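Local atomic coordinates of ZT_dimer domain-containing protein (Thermotoga maritima, PDB entry 6VDA), a protein that probably transports metal cations across the membrane as a cation diffusion facilitator, and is represented here by its zinc-binding C-terminal domain. Residues 14-19 with 29-34; 59-64 with 78-83. One frame throughout, in Å; residues are numbered along the deposited sequence.

Contact 1 of 2, residues 14-19 with 29-34; sequences DIFAVL and HRVRIR. With ZN (zinc ion), chain B.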
loop_
_atom_site.group_PDB
_atom_site.type_symbol
_atom_site.label_atom_id
_atom_site.label_comp_id
_atom_site.label_asym_id
_atom_site.label_seq_id
_atom_site.Cartn_x
_atom_site.Cartn_y
_atom_site.Cartn_z
ATOM N N ASP A 14 -1.312 21.908 2.653
ATOM C CA ASP A 14 -0.136 21.529 3.491
ATOM C C ASP A 14 0.445 20.183 3.025
ATOM O O ASP A 14 1.680 20.057 3.000
ATOM C CB ASP A 14 -0.499 21.509 4.981
ATOM C CG ASP A 14 -0.908 22.873 5.519
ATOM O OD1 ASP A 14 -1.141 23.785 4.697
ATOM O OD2 ASP A 14 -0.990 23.020 6.753
ATOM N N ILE A 15 -0.406 19.209 2.684
ATOM C CA ILE A 15 0.013 17.857 2.203
ATOM C C ILE A 15 0.804 18.041 0.902
ATOM O O ILE A 15 1.977 17.642 0.854
ATOM C CB ILE A 15 -1.203 16.931 1.995
ATOM C CG1 ILE A 15 -1.949 16.649 3.303
ATOM C CG2 ILE A 15 -0.787 15.646 1.293
ATOM C CD1 ILE A 15 -3.341 16.087 3.107
ATOM N N PHE A 16 0.178 18.650 -0.108
ATOM C CA PHE A 16 0.800 18.920 -1.430
ATOM C C PHE A 16 2.046 19.791 -1.235
ATOM O O PHE A 16 3.022 19.598 -1.972
ATOM C CB PHE A 16 -0.221 19.517 -2.400
ATOM C CG PHE A 16 -1.056 18.486 -3.112
ATOM C CD1 PHE A 16 -0.565 17.832 -4.231
ATOM C CD2 PHE A 16 -2.317 18.148 -2.652
ATOM C CE1 PHE A 16 -1.328 16.878 -4.887
ATOM C CE2 PHE A 16 -3.078 17.188 -3.304
ATOM C CZ PHE A 16 -2.584 16.559 -4.424
ATOM N N ALA A 17 2.024 20.696 -0.252
ATOM C CA ALA A 17 3.162 21.584 0.085
ATOM C C ALA A 17 4.362 20.734 0.518
ATOM O O ALA A 17 5.469 21.012 0.055
ATOM C CB ALA A 17 2.759 22.583 1.145
ATOM N N VAL A 18 4.145 19.712 1.347
ATOM C CA VAL A 18 5.221 18.790 1.832
ATOM C C VAL A 18 5.752 17.911 0.686
ATOM O O VAL A 18 6.971 17.674 0.655
ATOM C CB VAL A 18 4.745 17.917 3.007
ATOM C CG1 VAL A 18 5.790 16.867 3.369
ATOM C CG2 VAL A 18 4.380 18.758 4.226
ATOM N N LEU A 19 4.891 17.407 -0.202
ATOM C CA LEU A 19 5.312 16.486 -1.294
ATOM C C LEU A 19 6.245 17.214 -2.268
ATOM O O LEU A 19 7.196 16.570 -2.741
ATOM C CB LEU A 19 4.076 15.945 -2.015
ATOM C CG LEU A 19 3.199 15.006 -1.190
ATOM C CD1 LEU A 19 1.907 14.713 -1.929
ATOM C CD2 LEU A 19 3.934 13.717 -0.841
ATOM N N HIS A 29 -1.801 11.323 -6.264
ATOM C CA HIS A 29 -3.241 11.155 -6.609
ATOM C C HIS A 29 -3.916 10.243 -5.581
ATOM O O HIS A 29 -3.188 9.626 -4.776
ATOM C CB HIS A 29 -3.396 10.626 -8.043
ATOM C CG HIS A 29 -2.886 9.238 -8.262
ATOM N ND1 HIS A 29 -1.537 8.946 -8.318
ATOM C CD2 HIS A 29 -3.538 8.069 -8.482
ATOM C CE1 HIS A 29 -1.377 7.653 -8.547
ATOM N NE2 HIS A 29 -2.593 7.089 -8.647
ATOM N N ARG A 30 -5.247 10.151 -5.633
ATOM C CA ARG A 30 -6.093 9.441 -4.631
ATOM C C ARG A 30 -5.699 9.929 -3.235
ATOM O O ARG A 30 -5.611 9.105 -2.295
ATOM C CB ARG A 30 -5.963 7.918 -4.761
ATOM C CG ARG A 30 -6.779 7.333 -5.901
ATOM C CD ARG A 30 -6.816 5.815 -5.886
ATOM N NE ARG A 30 -7.355 5.283 -7.132
ATOM C CZ ARG A 30 -7.502 3.989 -7.407
ATOM N NH1 ARG A 30 -7.152 3.072 -6.518
ATOM N NH2 ARG A 30 -7.997 3.617 -8.576
ATOM N N VAL A 31 -5.464 11.230 -3.118
ATOM C CA VAL A 31 -5.106 11.877 -1.830
ATOM C C VAL A 31 -6.404 12.107 -1.061
ATOM O O VAL A 31 -7.250 12.876 -1.539
ATOM C CB VAL A 31 -4.313 13.170 -2.054
ATOM C CG1 VAL A 31 -3.881 13.774 -0.729
ATOM C CG2 VAL A 31 -3.123 12.920 -2.971
ATOM N N ARG A 32 -6.551 11.414 0.068
ATOM C CA ARG A 32 -7.807 11.316 0.849
ATOM C C ARG A 32 -7.482 11.612 2.317
ATOM O O ARG A 32 -6.387 11.219 2.769
ATOM C CB ARG A 32 -8.431 9.932 0.617
ATOM N N ILE A 33 -8.395 12.302 3.007
ATOM C CA ILE A 33 -8.299 12.684 4.448
ATOM C C ILE A 33 -9.531 12.132 5.173
ATOM O O ILE A 33 -10.636 12.316 4.645
ATOM C CB ILE A 33 -8.219 14.216 4.600
ATOM C CG1 ILE A 33 -7.065 14.823 3.801
ATOM C CG2 ILE A 33 -8.148 14.616 6.064
ATOM C CD1 ILE A 33 -7.268 16.288 3.508
ATOM N N ARG A 34 -9.340 11.495 6.332
ATOM C CA ARG A 34 -10.428 11.110 7.272
ATOM C C ARG A 34 -10.209 11.835 8.605
ATOM O O ARG A 34 -9.083 11.766 9.119
ATOM C CB ARG A 34 -10.448 9.595 7.505
ATOM C CG ARG A 34 -11.227 8.794 6.469
ATOM C CD ARG A 34 -10.442 8.470 5.209
ATOM N NE ARG A 34 -9.182 7.787 5.485
ATOM C CZ ARG A 34 -8.395 7.225 4.571
ATOM N NH1 ARG A 34 -8.726 7.237 3.290
ATOM N NH2 ARG A 34 -7.273 6.640 4.951
HETATM ZN ZN ZN B . -2.567 5.062 -7.949
#
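Ile-15 reaches from its helix to the strand with two separate methyl groups. CD1 ends the longer branch and lies against Ile-33 CD1 at 4.0 Å. CG2 meets Val-31 CG1 at 4.1 Å. The split follows from chi1 of -64°, which sets CG1 anti to the carbonyl carbon and leaves CG2 anti to the backbone N. In both pairs the side chains run past each other in opposite directions. Val-31 offers its other methyl to the neighbouring helix residue: Phe-16 CZ lies 4.0 Å from Val-31 CG2, and the ring meets the methyl obliquely. No hydrogen bond spans the two segments.

At the start of 29-34, the CB of His-29 points away from the helix, and its ring binds zinc through NE2 at 2.1 Å. Its ND1 is hydrogen-bonded to Asn-27 O, which helps to hold the ring with NE2 toward the metal.

Helix 6-19 packs on one face of the sheet in this ferredoxin-like alpha-beta-beta-alpha-beta domain. Strand 26-36 is an outer strand within this chain, paired antiparallel with strand 39-48. Ile-15 also touches Ile-42 of that middle strand and Met-68 of helix 54-71.

Contact 2 of 2, residues 59-64 with 78-83; sequences ELTVKI and VTIHVE. With ZN (zinc ion), chain B; SO4 (sulfate ion), chain D; SO4 (sulfate ion), chain C.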
loop_
_atom_site.group_PDB
_atom_site.type_symbol
_atom_site.label_atom_id
_atom_site.label_comp_id
_atom_site.label_asym_id
_atom_site.label_seq_id
_atom_site.Cartn_x
_atom_site.Cartn_y
_atom_site.Cartn_z
ATOM N N GLU A 59 12.124 3.937 2.019
ATOM C CA GLU A 59 12.824 5.051 2.720
ATOM C C GLU A 59 12.124 6.377 2.398
ATOM O O GLU A 59 11.968 7.205 3.313
ATOM C CB GLU A 59 14.292 5.131 2.290
ATOM C CG GLU A 59 15.236 4.327 3.165
ATOM C CD GLU A 59 16.671 4.258 2.653
ATOM O OE1 GLU A 59 16.998 4.975 1.675
ATOM O OE2 GLU A 59 17.456 3.475 3.224
ATOM N N LEU A 60 11.748 6.570 1.133
ATOM C CA LEU A 60 11.052 7.788 0.662
ATOM C C LEU A 60 9.746 7.952 1.451
ATOM O O LEU A 60 9.550 9.039 2.026
ATOM C CB LEU A 60 10.802 7.678 -0.844
ATOM C CG LEU A 60 10.148 8.897 -1.490
ATOM C CD1 LEU A 60 10.933 10.168 -1.189
ATOM C CD2 LEU A 60 10.008 8.695 -2.990
ATOM N N THR A 61 8.911 6.910 1.520
ATOM C CA THR A 61 7.595 6.961 2.210
ATOM C C THR A 61 7.802 7.207 3.713
ATOM O O THR A 61 6.976 7.923 4.308
ATOM C CB THR A 61 6.748 5.711 1.939
ATOM O OG1 THR A 61 7.322 4.620 2.653
ATOM C CG2 THR A 61 6.645 5.385 0.465
ATOM N N VAL A 62 8.850 6.645 4.313
ATOM C CA VAL A 62 9.183 6.868 5.751
ATOM C C VAL A 62 9.469 8.365 5.968
ATOM O O VAL A 62 8.872 8.953 6.891
ATOM C CB VAL A 62 10.358 5.976 6.193
ATOM C CG1 VAL A 62 10.950 6.413 7.531
ATOM C CG2 VAL A 62 9.949 4.511 6.241
ATOM N N LYS A 63 10.327 8.967 5.138
ATOM C CA LYS A 63 10.724 10.400 5.245
ATOM C C LYS A 63 9.507 11.297 4.968
ATOM O O LYS A 63 9.395 12.354 5.619
ATOM C CB LYS A 63 11.885 10.703 4.291
ATOM C CG LYS A 63 12.528 12.075 4.443
ATOM C CD LYS A 63 13.513 12.190 5.594
ATOM N N ILE A 64 8.624 10.906 4.039
ATOM C CA ILE A 64 7.414 11.707 3.683
ATOM C C ILE A 64 6.502 11.756 4.916
ATOM O O ILE A 64 6.112 12.863 5.302
ATOM C CB ILE A 64 6.695 11.157 2.432
ATOM C CG1 ILE A 64 7.556 11.293 1.175
ATOM C CG2 ILE A 64 5.343 11.832 2.233
ATOM C CD1 ILE A 64 6.988 10.592 -0.041
ATOM N N VAL A 78 -0.068 8.619 8.217
ATOM C CA VAL A 78 -0.003 8.824 6.744
ATOM C C VAL A 78 0.458 7.522 6.109
ATOM O O VAL A 78 1.573 7.095 6.433
ATOM C CB VAL A 78 0.954 9.964 6.356
ATOM C CG1 VAL A 78 0.974 10.168 4.846
ATOM C CG2 VAL A 78 0.622 11.254 7.092
ATOM N N THR A 79 -0.369 6.939 5.241
ATOM C CA THR A 79 -0.049 5.723 4.451
ATOM C C THR A 79 0.083 6.130 2.980
ATOM O O THR A 79 -0.828 6.835 2.465
ATOM C CB THR A 79 -1.088 4.613 4.661
ATOM O OG1 THR A 79 -2.324 5.049 4.100
ATOM C CG2 THR A 79 -1.286 4.257 6.118
ATOM N N ILE A 80 1.175 5.686 2.350
ATOM C CA ILE A 80 1.601 6.073 0.978
ATOM C C ILE A 80 1.787 4.803 0.154
ATOM O O ILE A 80 2.673 4.020 0.491
ATOM C CB ILE A 80 2.900 6.894 1.031
ATOM C CG1 ILE A 80 2.766 8.081 1.987
ATOM C CG2 ILE A 80 3.310 7.333 -0.365
ATOM C CD1 ILE A 80 4.067 8.784 2.265
ATOM N N HIS A 81 0.997 4.644 -0.903
ATOM C CA HIS A 81 1.131 3.567 -1.915
ATOM C C HIS A 81 2.087 4.052 -3.010
ATOM O O HIS A 81 1.978 5.233 -3.417
ATOM C CB HIS A 81 -0.263 3.166 -2.402
ATOM C CG HIS A 81 -1.194 2.896 -1.268
ATOM N ND1 HIS A 81 -2.288 3.707 -0.995
ATOM C CD2 HIS A 81 -1.164 1.953 -0.295
ATOM C CE1 HIS A 81 -2.913 3.248 0.070
ATOM N NE2 HIS A 81 -2.239 2.173 0.522
ATOM N N VAL A 82 3.033 3.205 -3.420
ATOM C CA VAL A 82 4.067 3.558 -4.440
ATOM C C VAL A 82 3.758 2.813 -5.744
ATOM O O VAL A 82 3.521 1.595 -5.688
ATOM C CB VAL A 82 5.485 3.257 -3.922
ATOM C CG1 VAL A 82 6.514 3.315 -5.037
ATOM C CG2 VAL A 82 5.863 4.197 -2.783
ATOM N N GLU A 83 3.747 3.537 -6.867
ATOM C CA GLU A 83 3.488 2.981 -8.218
ATOM C C GLU A 83 4.591 3.422 -9.170
ATOM O O GLU A 83 5.251 4.436 -8.940
ATOM C CB GLU A 83 2.159 3.480 -8.782
ATOM C CG GLU A 83 0.973 3.288 -7.862
ATOM C CD GLU A 83 -0.255 4.039 -8.340
ATOM O OE1 GLU A 83 -0.268 4.451 -9.509
ATOM O OE2 GLU A 83 -1.195 4.212 -7.544
HETATM ZN ZN ZN B . -2.567 5.062 -7.949
HETATM S S SO4 D . 2.405 -0.073 -1.919
HETATM O O1 SO4 D . 1.966 0.207 -0.576
HETATM O O2 SO4 D . 2.788 -1.455 -2.021
HETATM O O3 SO4 D . 1.330 0.196 -2.834
HETATM O O4 SO4 D . 3.528 0.760 -2.244
HETATM S S SO4 C . 2.915 -0.380 -0.910
HETATM O O1 SO4 C . 1.530 -0.505 -1.282
HETATM O O2 SO4 C . 3.393 0.929 -1.266
HETATM O O3 SO4 C . 3.042 -0.569 0.509
HETATM O O4 SO4 C . 3.691 -1.376 -1.596
#
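Thr-61 and Ile-64 of the helix make apolar contacts with Ile-80 and Val-82 of the strand. Ile-80 CD1 is modelled 3.3 Å from Ile-64 CG2, a doubtful distance, closer than methyls normally pack. Ile-80 CD1 also sits 3.7 Å from the backbone Thr-61 O. Thr-61 CG2 lies 3.5 Å from Val-82 CG2 and 4.0 Å from Ile-80 CG2. Thr-61 and Ile-80 run past each other in opposite directions, while Ile-64 meets Ile-80, and Thr-61 meets Val-82, at a slant. Val-82 also packs on Val-54 of the second subunit.

No hydrogen bond joins the two segments; each finds its polar partners outside the other. Thr-61 OG1 is hydrogen-bonded back to His-58 O in its own helix. Its chi1 of 72° places the hydroxyl between the backbone N and the carbonyl carbon, and turns the methyl to the strand. Val-82 N donates to a sulfate, probably from the crystallisation liquor. Two overlapping sulfates are modelled, which cannot both be present at once. The sulfate also binds Val-82 N of the second subunit.

Glu-83 binds zinc through OE2, with His-29, Asp-45 and Glu-89 completing the site. His-81 ND1 is hydrogen-bonded to Asp-45 OD1, so it probably helps to hold that zinc ligand from the second shell.

In this beta-alpha-beta unit, helix 54-71 links parallel strands 39-48 and 75-84 and packs over the sheet, where Ile-80 also touches Ile-46.

How the contacts relate
The two contacts follow each other along the chain and neither nests nor crosses. From the N terminus, contact 1 closes a short loop that brings strand 26-36 back against helix 6-19. The chain then turns into the middle strand, 39-48. Contact 2 closes the next loop, which brings strand 75-84 back under helix 54-71. One helix thus covers each outer strand, and both helices share a face of the three-stranded sheet. They meet there, with Leu-19 CD2 3.9 Å from Ile-64 CG2. The zinc ties the two again, taking one ligand from each contact and one from the middle strand between them.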